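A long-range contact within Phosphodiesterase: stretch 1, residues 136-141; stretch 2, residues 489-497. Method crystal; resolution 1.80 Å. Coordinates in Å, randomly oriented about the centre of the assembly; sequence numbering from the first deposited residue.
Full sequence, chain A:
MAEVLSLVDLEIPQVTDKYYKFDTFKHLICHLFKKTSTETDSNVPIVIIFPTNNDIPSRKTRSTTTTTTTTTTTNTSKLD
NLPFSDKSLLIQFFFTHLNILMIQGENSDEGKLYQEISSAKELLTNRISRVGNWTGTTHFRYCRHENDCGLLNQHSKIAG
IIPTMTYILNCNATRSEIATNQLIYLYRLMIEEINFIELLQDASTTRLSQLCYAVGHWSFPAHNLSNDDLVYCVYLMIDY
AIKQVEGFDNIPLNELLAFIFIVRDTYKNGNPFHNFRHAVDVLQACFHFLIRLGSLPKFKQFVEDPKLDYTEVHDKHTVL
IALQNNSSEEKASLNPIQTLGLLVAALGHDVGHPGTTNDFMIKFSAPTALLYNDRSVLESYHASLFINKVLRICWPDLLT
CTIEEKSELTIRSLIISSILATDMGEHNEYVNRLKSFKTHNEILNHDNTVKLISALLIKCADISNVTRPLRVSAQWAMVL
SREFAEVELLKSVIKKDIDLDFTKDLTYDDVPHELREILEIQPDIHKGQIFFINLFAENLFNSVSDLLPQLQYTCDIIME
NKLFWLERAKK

Stretch 1 (136-141) GTTHFR
Stretch 2 (489-497) LLKSVIKKD

The contact between residues 136-141 and 489-497 of this phosphodiesterase is a small, mainly apolar packing of an irregular segment against the last turns of a helix, closed at one end by a cation-pi interaction and crossed by no hydrogen bond. It illustrates a general principle: two segments distant in sequence, here at least 352 residues apart where they touch, can pack together through apolar contact and a cation-pi interaction. The area buried is modest, 283 Å² with both sides summed.

The second stretch supplies the regular surface. Its helix begins earlier in the chain, and within the stretch Val493 N bonds to Leu489 O and Ile494 N to Leu490 O, each at 3.0 Å. It ends in a Schellman motif: Lys496 takes positive phi (67/33), while Lys496 N reaches Val493 O at 3.1 Å and Asp497 N reaches Ser492 O at 2.8 Å. The first stretch opens similarly, with Gly136 at 70/27 leaving a preceding helix through another Schellman motif; positive phi favours glycine, which has no side chain to crowd the backbone. Thr137 (-105/-6) and Thr138 (-120/51) follow as loop, and residues 139-141 then adopt helical phi/psi without the regular bonds, although Arg141 N does bond to Thr138 O at 3.0 Å.

The register is set by Thr138 and Ile494, whose CA atoms lie 6.5 Å apart. The chains run in the same general sense, contacts advancing from Thr137 with Leu490 to Phe140 with Lys496. Ile494 (chi1 m, chi2 t) is the central residue of the contact. Its CA-to-CB bond points sideways, yet the end of the side chain comes nearer the first stretch, so that CG1 lies 3.6 Å from Thr137 O and 4.0 Å from Thr138 CG2. Thr137, chi1 p, points toward the helix and brings OG1 to 3.8 Å from Ile494 CD1; this is van der Waals contact, since a methyl carbon cannot hydrogen-bond, and the hydroxyl bonds just outside the stretches. One turn earlier, Leu490 (chi1 t, chi2 p) extends the apolar surface, its CD1 4.0 Å from CG2 of Thr138, which is also in the p rotamer. A threonine methyl thus serves as a hydrocarbon surface against two aliphatic side chains.

Phe140 has the largest area covered on its side of the contact. With chi1 p (68°) and chi2 94°, it points toward the helix and meets different partners around its ring. Val493, chi1 t, approaches the edge near the ring plane, CG1 lying 3.8 Å from Phe140 CZ, while Ile494 CA sits obliquely at 4.2 Å from Phe140 CE2. Over one face comes Lys496, whose side chain runs m, t, t, p and carries NZ to 4.5 Å from the centroid of the Phe140 ring, only 11° off the ring normal. There the positive ammonium meets the electron-rich pi cloud almost head-on, a favourable electrostatic pairing that needs no hydrogen-bond acceptor. The second stretch thus offers the phenyl ring aliphatic carbon at its edge and, from just past the helix, a charge over its face.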

ATOM      1  N   GLY A 136     -17.399   7.229   5.058  1.00 16.69           N
ATOM      2  CA  GLY A 136     -18.836   7.353   5.317  1.00 18.10           C
ATOM      3  C   GLY A 136     -19.171   8.054   6.625  1.00 18.92           C
ATOM      4  O   GLY A 136     -20.221   7.798   7.228  1.00 18.31           O
ATOM      5  N   THR A 137     -18.275   8.927   7.072  1.00 20.38           N
ATOM      6  CA  THR A 137     -18.440   9.584   8.392  1.00 21.58           C
ATOM      7  C   THR A 137     -18.893  11.037   8.295  1.00 24.40           C
ATOM      8  O   THR A 137     -19.181  11.663   9.328  1.00 26.06           O
ATOM      9  CB  THR A 137     -17.154   9.482   9.235  1.00 20.97           C
ATOM     10  OG1 THR A 137     -16.042  10.030   8.513  1.00 20.08           O
ATOM     11  CG2 THR A 137     -16.869   8.038   9.596  1.00 20.88           C
ATOM     12  N   THR A 138     -18.969  11.574   7.077  1.00 26.64           N
ATOM     13  CA  THR A 138     -19.473  12.941   6.848  1.00 30.14           C
ATOM     14  C   THR A 138     -20.721  12.993   5.935  1.00 34.74           C
ATOM     15  O   THR A 138     -20.767  13.762   4.963  1.00 36.22           O
ATOM     16  CB  THR A 138     -18.378  13.846   6.258  1.00 28.53           C
ATOM     17  OG1 THR A 138     -17.841  13.252   5.066  1.00 28.43           O
ATOM     18  CG2 THR A 138     -17.263  14.067   7.269  1.00 28.15           C
ATOM     19  N   HIS A 139     -21.734  12.193   6.262  1.00 40.70           N
ATOM     20  CA  HIS A 139     -23.025  12.224   5.542  1.00 45.99           C
ATOM     21  C   HIS A 139     -23.526  13.647   5.325  1.00 45.59           C
ATOM     22  O   HIS A 139     -23.970  14.003   4.228  1.00 46.16           O
ATOM     23  CB  HIS A 139     -24.100  11.439   6.304  1.00 50.93           C
ATOM     24  CG  HIS A 139     -24.039   9.957   6.100  1.00 57.80           C
ATOM     25  ND1 HIS A 139     -24.520   9.341   4.964  1.00 61.89           N
ATOM     26  CD2 HIS A 139     -23.579   8.964   6.900  1.00 61.97           C
ATOM     27  CE1 HIS A 139     -24.342   8.034   5.065  1.00 62.96           C
ATOM     28  NE2 HIS A 139     -23.772   7.779   6.228  1.00 63.75           N
ATOM     29  N   PHE A 140     -23.444  14.455   6.379  1.00 45.99           N
ATOM     30  CA  PHE A 140     -23.965  15.827   6.363  1.00 48.09           C
ATOM     31  C   PHE A 140     -23.405  16.710   5.238  1.00 47.96           C
ATOM     32  O   PHE A 140     -24.064  17.661   4.816  1.00 47.14           O
ATOM     33  CB  PHE A 140     -23.779  16.503   7.741  1.00 50.07           C
ATOM     34  CG  PHE A 140     -22.341  16.776   8.110  1.00 52.42           C
ATOM     35  CD1 PHE A 140     -21.766  18.014   7.842  1.00 54.47           C
ATOM     36  CD2 PHE A 140     -21.567  15.801   8.737  1.00 53.23           C
ATOM     37  CE1 PHE A 140     -20.446  18.271   8.183  1.00 55.18           C
ATOM     38  CE2 PHE A 140     -20.248  16.053   9.077  1.00 53.69           C
ATOM     39  CZ  PHE A 140     -19.688  17.291   8.800  1.00 54.15           C
ATOM     40  N   ARG A 141     -22.200  16.405   4.758  1.00 45.60           N
ATOM     41  CA  ARG A 141     -21.609  17.153   3.655  1.00 46.35           C
ATOM     42  C   ARG A 141     -22.147  16.668   2.321  1.00 50.14           C
ATOM     43  O   ARG A 141     -22.693  17.447   1.541  1.00 54.06           O
ATOM     44  CB  ARG A 141     -20.084  17.031   3.664  1.00 44.00           C
ATOM     45  CG  ARG A 141     -19.433  17.825   4.777  1.00 42.41           C
ATOM     46  CD  ARG A 141     -17.912  17.786   4.708  1.00 40.94           C
ATOM     47  NE  ARG A 141     -17.392  17.959   3.353  1.00 38.20           N
ATOM     48  CZ  ARG A 141     -17.421  19.091   2.650  1.00 36.93           C
ATOM     49  NH1 ARG A 141     -17.967  20.202   3.149  1.00 37.93           N
ATOM     50  NH2 ARG A 141     -16.914  19.115   1.421  1.00 34.32           N
ATOM     51  N   LEU A 489      -8.512  16.543  13.065  1.00 24.77           N
ATOM     52  CA  LEU A 489      -9.260  17.582  12.380  1.00 24.88           C
ATOM     53  C   LEU A 489     -10.591  17.029  11.830  1.00 23.35           C
ATOM     54  O   LEU A 489     -11.617  17.695  11.883  1.00 22.19           O
ATOM     55  CB  LEU A 489      -8.397  18.171  11.269  1.00 26.48           C
ATOM     56  CG  LEU A 489      -8.721  19.511  10.647  1.00 29.32           C
ATOM     57  CD1 LEU A 489      -8.944  20.597  11.700  1.00 30.52           C
ATOM     58  CD2 LEU A 489      -7.563  19.892   9.733  1.00 29.04           C
ATOM     59  N   LEU A 490     -10.566  15.805  11.307  1.00 21.68           N
ATOM     60  CA  LEU A 490     -11.800  15.165  10.841  1.00 21.51           C
ATOM     61  C   LEU A 490     -12.804  14.967  11.978  1.00 21.77           C
ATOM     62  O   LEU A 490     -13.976  15.262  11.816  1.00 22.11           O
ATOM     63  CB  LEU A 490     -11.479  13.827  10.198  1.00 20.99           C
ATOM     64  CG  LEU A 490     -12.689  13.027   9.713  1.00 20.47           C
ATOM     65  CD1 LEU A 490     -13.546  13.824   8.756  1.00 20.88           C
ATOM     66  CD2 LEU A 490     -12.180  11.735   9.079  1.00 21.12           C
ATOM     67  N   LYS A 491     -12.331  14.478  13.121  1.00 22.51           N
ATOM     68  CA  LYS A 491     -13.177  14.349  14.312  1.00 24.54           C
ATOM     69  C   LYS A 491     -13.815  15.693  14.705  1.00 24.34           C
ATOM     70  O   LYS A 491     -15.009  15.763  15.004  1.00 25.04           O
ATOM     71  CB  LYS A 491     -12.382  13.802  15.491  1.00 24.51           C
ATOM     72  CG  LYS A 491     -11.911  12.360  15.384  1.00 27.07           C
ATOM     73  CD  LYS A 491     -11.428  11.913  16.753  1.00 29.75           C
ATOM     74  CE  LYS A 491     -10.304  10.904  16.713  1.00 32.47           C
ATOM     75  NZ  LYS A 491      -9.574  10.909  18.014  1.00 31.92           N
ATOM     76  N   SER A 492     -13.027  16.760  14.686  1.00 25.39           N
ATOM     77  CA  SER A 492     -13.563  18.088  15.017  1.00 25.59           C
ATOM     78  C   SER A 492     -14.608  18.564  14.007  1.00 25.23           C
ATOM     79  O   SER A 492     -15.621  19.148  14.390  1.00 27.25           O
ATOM     80  CB  SER A 492     -12.428  19.106  15.188  1.00 27.45           C
ATOM     81  OG  SER A 492     -11.570  18.695  16.243  1.00 29.06           O
ATOM     82  N   VAL A 493     -14.406  18.276  12.718  1.00 23.85           N
ATOM     83  CA  VAL A 493     -15.404  18.616  11.707  1.00 23.21           C
ATOM     84  C   VAL A 493     -16.707  17.865  11.991  1.00 22.51           C
ATOM     85  O   VAL A 493     -17.786  18.445  11.940  1.00 23.19           O
ATOM     86  CB  VAL A 493     -14.923  18.259  10.267  1.00 23.84           C
ATOM     87  CG1 VAL A 493     -16.066  18.369   9.265  1.00 25.02           C
ATOM     88  CG2 VAL A 493     -13.762  19.130   9.843  1.00 24.06           C
ATOM     89  N   ILE A 494     -16.617  16.563  12.246  1.00 22.84           N
ATOM     90  CA  ILE A 494     -17.828  15.779  12.498  1.00 22.89           C
ATOM     91  C   ILE A 494     -18.551  16.272  13.762  1.00 25.27           C
ATOM     92  O   ILE A 494     -19.776  16.416  13.771  1.00 24.47           O
ATOM     93  CB  ILE A 494     -17.527  14.282  12.620  1.00 22.69           C
ATOM     94  CG1 ILE A 494     -16.992  13.759  11.272  1.00 21.75           C
ATOM     95  CG2 ILE A 494     -18.791  13.528  13.030  1.00 22.64           C
ATOM     96  CD1 ILE A 494     -16.210  12.473  11.398  1.00 22.53           C
ATOM     97  N   LYS A 495     -17.780  16.533  14.810  1.00 26.79           N
ATOM     98  CA  LYS A 495     -18.334  17.022  16.088  1.00 28.93           C
ATOM     99  C   LYS A 495     -18.796  18.470  16.022  1.00 31.00           C
ATOM    100  O   LYS A 495     -19.381  18.980  16.985  1.00 31.29           O
ATOM    101  CB  LYS A 495     -17.302  16.892  17.196  1.00 29.89           C
ATOM    102  CG  LYS A 495     -16.999  15.476  17.639  1.00 32.70           C
ATOM    103  CD  LYS A 495     -15.790  15.481  18.562  1.00 36.51           C
ATOM    104  CE  LYS A 495     -15.558  14.128  19.198  1.00 39.72           C
ATOM    105  NZ  LYS A 495     -14.150  13.961  19.667  1.00 42.42           N
ATOM    106  N   LYS A 496     -18.519  19.132  14.900  1.00 32.29           N
ATOM    107  CA  LYS A 496     -18.888  20.516  14.668  1.00 34.71           C
ATOM    108  C   LYS A 496     -18.111  21.452  15.608  1.00 34.05           C
ATOM    109  O   LYS A 496     -18.626  22.493  16.014  1.00 35.17           O
ATOM    110  CB  LYS A 496     -20.408  20.723  14.786  1.00 37.81           C
ATOM    111  CG  LYS A 496     -21.231  19.889  13.814  1.00 41.49           C
ATOM    112  CD  LYS A 496     -22.724  20.102  14.034  1.00 45.13           C
ATOM    113  CE  LYS A 496     -23.553  19.753  12.800  1.00 47.36           C
ATOM    114  NZ  LYS A 496     -23.114  18.505  12.114  1.00 48.81           N
ATOM    115  N   ASP A 497     -16.878  21.065  15.936  1.00 31.94           N
ATOM    116  CA  ASP A 497     -15.984  21.870  16.777  1.00 32.69           C
ATOM    117  C   ASP A 497     -15.073  22.781  15.949  1.00 34.25           C
ATOM    118  O   ASP A 497     -14.278  23.528  16.518  1.00 35.59           O
ATOM    119  CB  ASP A 497     -15.108  20.976  17.659  1.00 32.87           C
ATOM    120  CG  ASP A 497     -15.891  20.230  18.715  1.00 33.93           C
ATOM    121  OD1 ASP A 497     -17.022  20.635  19.049  1.00 35.14           O
ATOM    122  OD2 ASP A 497     -15.361  19.224  19.227  1.00 39.18           O
TER